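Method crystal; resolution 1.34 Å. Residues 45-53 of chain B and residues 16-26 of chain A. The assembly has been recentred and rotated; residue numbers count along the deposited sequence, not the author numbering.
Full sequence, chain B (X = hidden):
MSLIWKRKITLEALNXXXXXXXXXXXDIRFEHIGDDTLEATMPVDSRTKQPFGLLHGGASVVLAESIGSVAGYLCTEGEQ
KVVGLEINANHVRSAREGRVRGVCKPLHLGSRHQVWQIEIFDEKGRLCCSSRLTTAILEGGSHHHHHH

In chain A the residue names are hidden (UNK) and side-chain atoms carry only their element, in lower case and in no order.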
# COMPACT_ATOMS: atom_id res chain seq x y z
N ASP B 45 14.12 4.31 0.31
CA ASP B 45 14.72 5.61 -0.04
C ASP B 45 13.65 6.67 -0.16
O ASP B 45 12.54 6.44 0.35
CB ASP B 45 15.66 5.50 -1.26
CG ASP B 45 14.94 5.26 -2.57
OD1 ASP B 45 15.59 4.79 -3.52
OD2 ASP B 45 13.75 5.56 -2.79
N SER B 46 13.98 7.84 -0.71
CA SER B 46 13.06 8.97 -0.73
C SER B 46 11.74 8.68 -1.47
O SER B 46 10.74 9.37 -1.27
CB SER B 46 13.75 10.21 -1.30
OG SER B 46 14.03 10.00 -2.67
N ARG B 47 11.71 7.64 -2.29
CA ARG B 47 10.50 7.26 -3.01
C ARG B 47 9.57 6.35 -2.16
O ARG B 47 8.40 6.20 -2.49
CB ARG B 47 10.87 6.49 -4.27
CG ARG B 47 11.73 7.29 -5.26
CD ARG B 47 12.26 6.41 -6.35
NE ARG B 47 13.34 5.58 -5.88
CZ ARG B 47 14.14 4.89 -6.68
NH1 ARG B 47 15.12 4.19 -6.15
NH2 ARG B 47 13.94 4.88 -7.99
N THR B 48 10.11 5.75 -1.11
CA THR B 48 9.35 4.76 -0.34
C THR B 48 9.36 4.99 1.16
O THR B 48 8.86 4.15 1.90
CB THR B 48 9.92 3.35 -0.61
OG1 THR B 48 11.32 3.33 -0.33
CG2 THR B 48 9.75 2.91 -2.09
N LYS B 49 9.91 6.12 1.62
CA LYS B 49 9.98 6.43 3.06
C LYS B 49 8.81 7.29 3.47
O LYS B 49 8.26 8.05 2.68
CB LYS B 49 11.28 7.16 3.43
CG LYS B 49 12.51 6.28 3.44
CD LYS B 49 13.79 7.15 3.54
CE LYS B 49 14.98 6.27 3.85
NZ LYS B 49 16.29 6.98 3.96
N GLN B 50 8.42 7.18 4.74
CA GLN B 50 7.49 8.11 5.33
C GLN B 50 8.32 9.31 5.90
O GLN B 50 9.56 9.31 5.80
CB GLN B 50 6.57 7.37 6.34
CG GLN B 50 7.19 6.22 7.12
CD GLN B 50 7.96 6.71 8.31
OE1 GLN B 50 8.90 7.50 8.18
NE2 GLN B 50 7.59 6.22 9.49
N PRO B 51 7.67 10.35 6.42
CA PRO B 51 8.42 11.56 6.77
C PRO B 51 9.45 11.41 7.87
O PRO B 51 10.18 12.38 8.14
CB PRO B 51 7.33 12.54 7.20
CG PRO B 51 6.10 12.07 6.53
CD PRO B 51 6.22 10.55 6.61
N PHE B 52 9.53 10.25 8.52
CA PHE B 52 10.50 10.07 9.61
C PHE B 52 11.69 9.17 9.28
O PHE B 52 12.41 8.72 10.17
CB PHE B 52 9.76 9.67 10.88
CG PHE B 52 8.59 10.55 11.14
CD1 PHE B 52 7.31 10.17 10.73
CD2 PHE B 52 8.77 11.82 11.68
CE1 PHE B 52 6.23 11.01 10.91
CE2 PHE B 52 7.68 12.66 11.86
CZ PHE B 52 6.42 12.26 11.47
N GLY B 53 11.89 8.92 7.98
CA GLY B 53 13.06 8.21 7.53
C GLY B 53 12.86 6.72 7.39
O GLY B 53 13.80 6.03 7.03
N UNK A 16 3.75 20.21 4.07
CA UNK A 16 5.20 20.32 4.13
C UNK A 16 5.88 19.02 4.57
O UNK A 16 7.04 18.78 4.24
c UNK A 16 5.62 21.47 5.05
N UNK A 17 5.15 18.16 5.28
CA UNK A 17 5.73 16.92 5.81
C UNK A 17 6.24 15.97 4.74
O UNK A 17 7.20 15.21 4.95
c UNK A 17 3.82 14.52 9.44
c UNK A 17 4.27 16.85 7.91
s UNK A 17 2.94 15.90 8.69
c UNK A 17 4.69 16.17 6.64
N UNK A 18 5.57 16.00 3.59
CA UNK A 18 5.77 15.04 2.52
C UNK A 18 6.99 15.29 1.66
O UNK A 18 7.36 14.44 0.85
N UNK A 19 7.63 16.46 1.80
CA UNK A 19 8.74 16.83 0.91
C UNK A 19 9.92 15.91 1.08
O UNK A 19 10.43 15.73 2.19
o UNK A 19 10.37 20.92 1.09
c UNK A 19 10.40 18.69 0.28
o UNK A 19 12.33 19.99 0.70
c UNK A 19 9.22 18.28 1.17
c UNK A 19 11.08 19.96 0.73
N UNK A 20 10.36 15.31 -0.03
CA UNK A 20 11.51 14.43 -0.02
C UNK A 20 11.21 13.02 0.47
O UNK A 20 12.15 12.26 0.72
N UNK A 21 9.93 12.67 0.59
CA UNK A 21 9.54 11.30 0.98
C UNK A 21 8.40 10.83 0.09
O UNK A 21 8.03 11.51 -0.85
c UNK A 21 9.29 11.16 2.50
n UNK A 21 8.71 13.15 3.69
c UNK A 21 8.25 12.10 3.01
o UNK A 21 7.05 11.91 2.81
N UNK A 22 7.82 9.68 0.41
CA UNK A 22 6.88 9.06 -0.52
C UNK A 22 5.65 9.94 -0.78
O UNK A 22 5.14 9.97 -1.89
s UNK A 22 5.38 5.18 -0.49
c UNK A 22 5.62 6.87 -1.06
c UNK A 22 5.31 4.36 -2.08
c UNK A 22 6.45 7.67 -0.02
N UNK A 23 5.15 10.59 0.26
CA UNK A 23 3.97 11.43 0.11
C UNK A 23 4.24 12.51 -0.97
O UNK A 23 3.42 12.72 -1.86
c UNK A 23 3.52 12.05 1.46
c UNK A 23 2.66 11.03 2.26
c UNK A 23 2.67 13.26 1.21
N UNK A 24 5.40 13.15 -0.89
CA UNK A 24 5.81 14.15 -1.86
C UNK A 24 6.02 13.55 -3.24
O UNK A 24 5.54 14.10 -4.24
N UNK A 25 6.70 12.42 -3.28
CA UNK A 25 6.98 11.72 -4.55
C UNK A 25 5.70 11.40 -5.31
O UNK A 25 5.67 11.53 -6.53
c UNK A 25 9.22 8.34 -7.77
c UNK A 25 8.26 9.70 -5.51
c UNK A 25 9.74 9.57 -7.43
c UNK A 25 9.27 10.24 -6.31
c UNK A 25 8.22 7.77 -6.99
c UNK A 25 7.75 8.45 -5.85
c UNK A 25 7.77 10.43 -4.27
N UNK A 26 4.66 10.98 -4.60
CA UNK A 26 3.41 10.61 -5.26
C UNK A 26 2.42 11.77 -5.43
O UNK A 26 1.30 11.56 -5.93
c UNK A 26 3.92 7.62 -5.82
c UNK A 26 2.62 7.09 -3.74
c UNK A 26 2.73 9.44 -4.54
c UNK A 26 3.51 8.14 -4.44
O HOH W 1 5.39 9.71 3.03

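Position 16 carries one side-chain carbon and lies out of reach of chain B: alanine, A16(A), which opens a type I turn.

Position 17 has an unbranched chain of two carbons, a sulfur and a last carbon. It points toward chain B; its CB lies 4.3 Å from P51(B) CG, and its terminal carbon reaches 4.0 Å from F52(B) CZ, meeting that ring obliquely. The chain is the signature of methionine, M17(A).

Position 18 has no side chain, so it is glycine, G18(A).

Position 19 shows three carbons, the third bearing two oxygens. That is glutamate; E19(A) is out of reach of chain B.

Position 20 is bare again, yet its backbone takes part, the O of position 20 lying 3.3 Å from S46(B) CB. The positive phi of 80° favours glycine, G20(A).

Position 21 has two carbons, the second carrying two further atoms, one oxygen and one nitrogen. The CB of position 21 lies 3.3 Å from K49(B) O. The residue is asparagine. N21(A) ND2 donates to M17(A) O at 2.8 Å, while N21(A) OD1 caps the helix by a weak bond of 3.4 Å from the N of position 23.

Position 22 repeats the unbranched pattern with sulfur third. Its second carbon lies 3.2 Å from R47(B) O, and its sulfur lies 4.0 Å from T48(B) CA. It is methionine, M22(A).

Position 23 has one carbon forking into two, with no direct contact to chain B: valine, V23(A). A CB on G18(A) would lie 2.6 Å from V23(A) CG1, a limit set within chain A and not by the partner.

Position 24 lacks a side chain and is glycine; a CB on G24(A) would fall 2.3 Å from G18(A) O.

Position 25 is one carbon and a six-carbon ring, with no oxygen on it. R47(B) CG sits over one face of the ring of position 25, 3.7 Å from its centroid, a CH-pi contact. The residue is phenylalanine, F25(A).

Position 26 has four carbons forked at the second and makes no contact within 4.5 Å, hence leucine, L26(A).

The contact turns on one direct hydrogen bond, M22(A) N to K49(B) O at 2.8 Å and nearly straight, by which chain B supplies an acceptor to the first turn of the helix. A water reinforces it, donating to N21(A) OD1 (2.8 Å from the water O) and weakly to K49(B) O (3.3 Å) while accepting from V23(A) N (2.9 Å). Around this polar centre pack P51(B) and F52(B) against M17(A), and R47(B) against F25(A). R47(B) NH1 forms a salt bridge with D45(B) OD1 at 2.7 Å, and CG of the same arginine lies over the F25(A) ring.

Chain A 16-26: AMGEGNMVGFL
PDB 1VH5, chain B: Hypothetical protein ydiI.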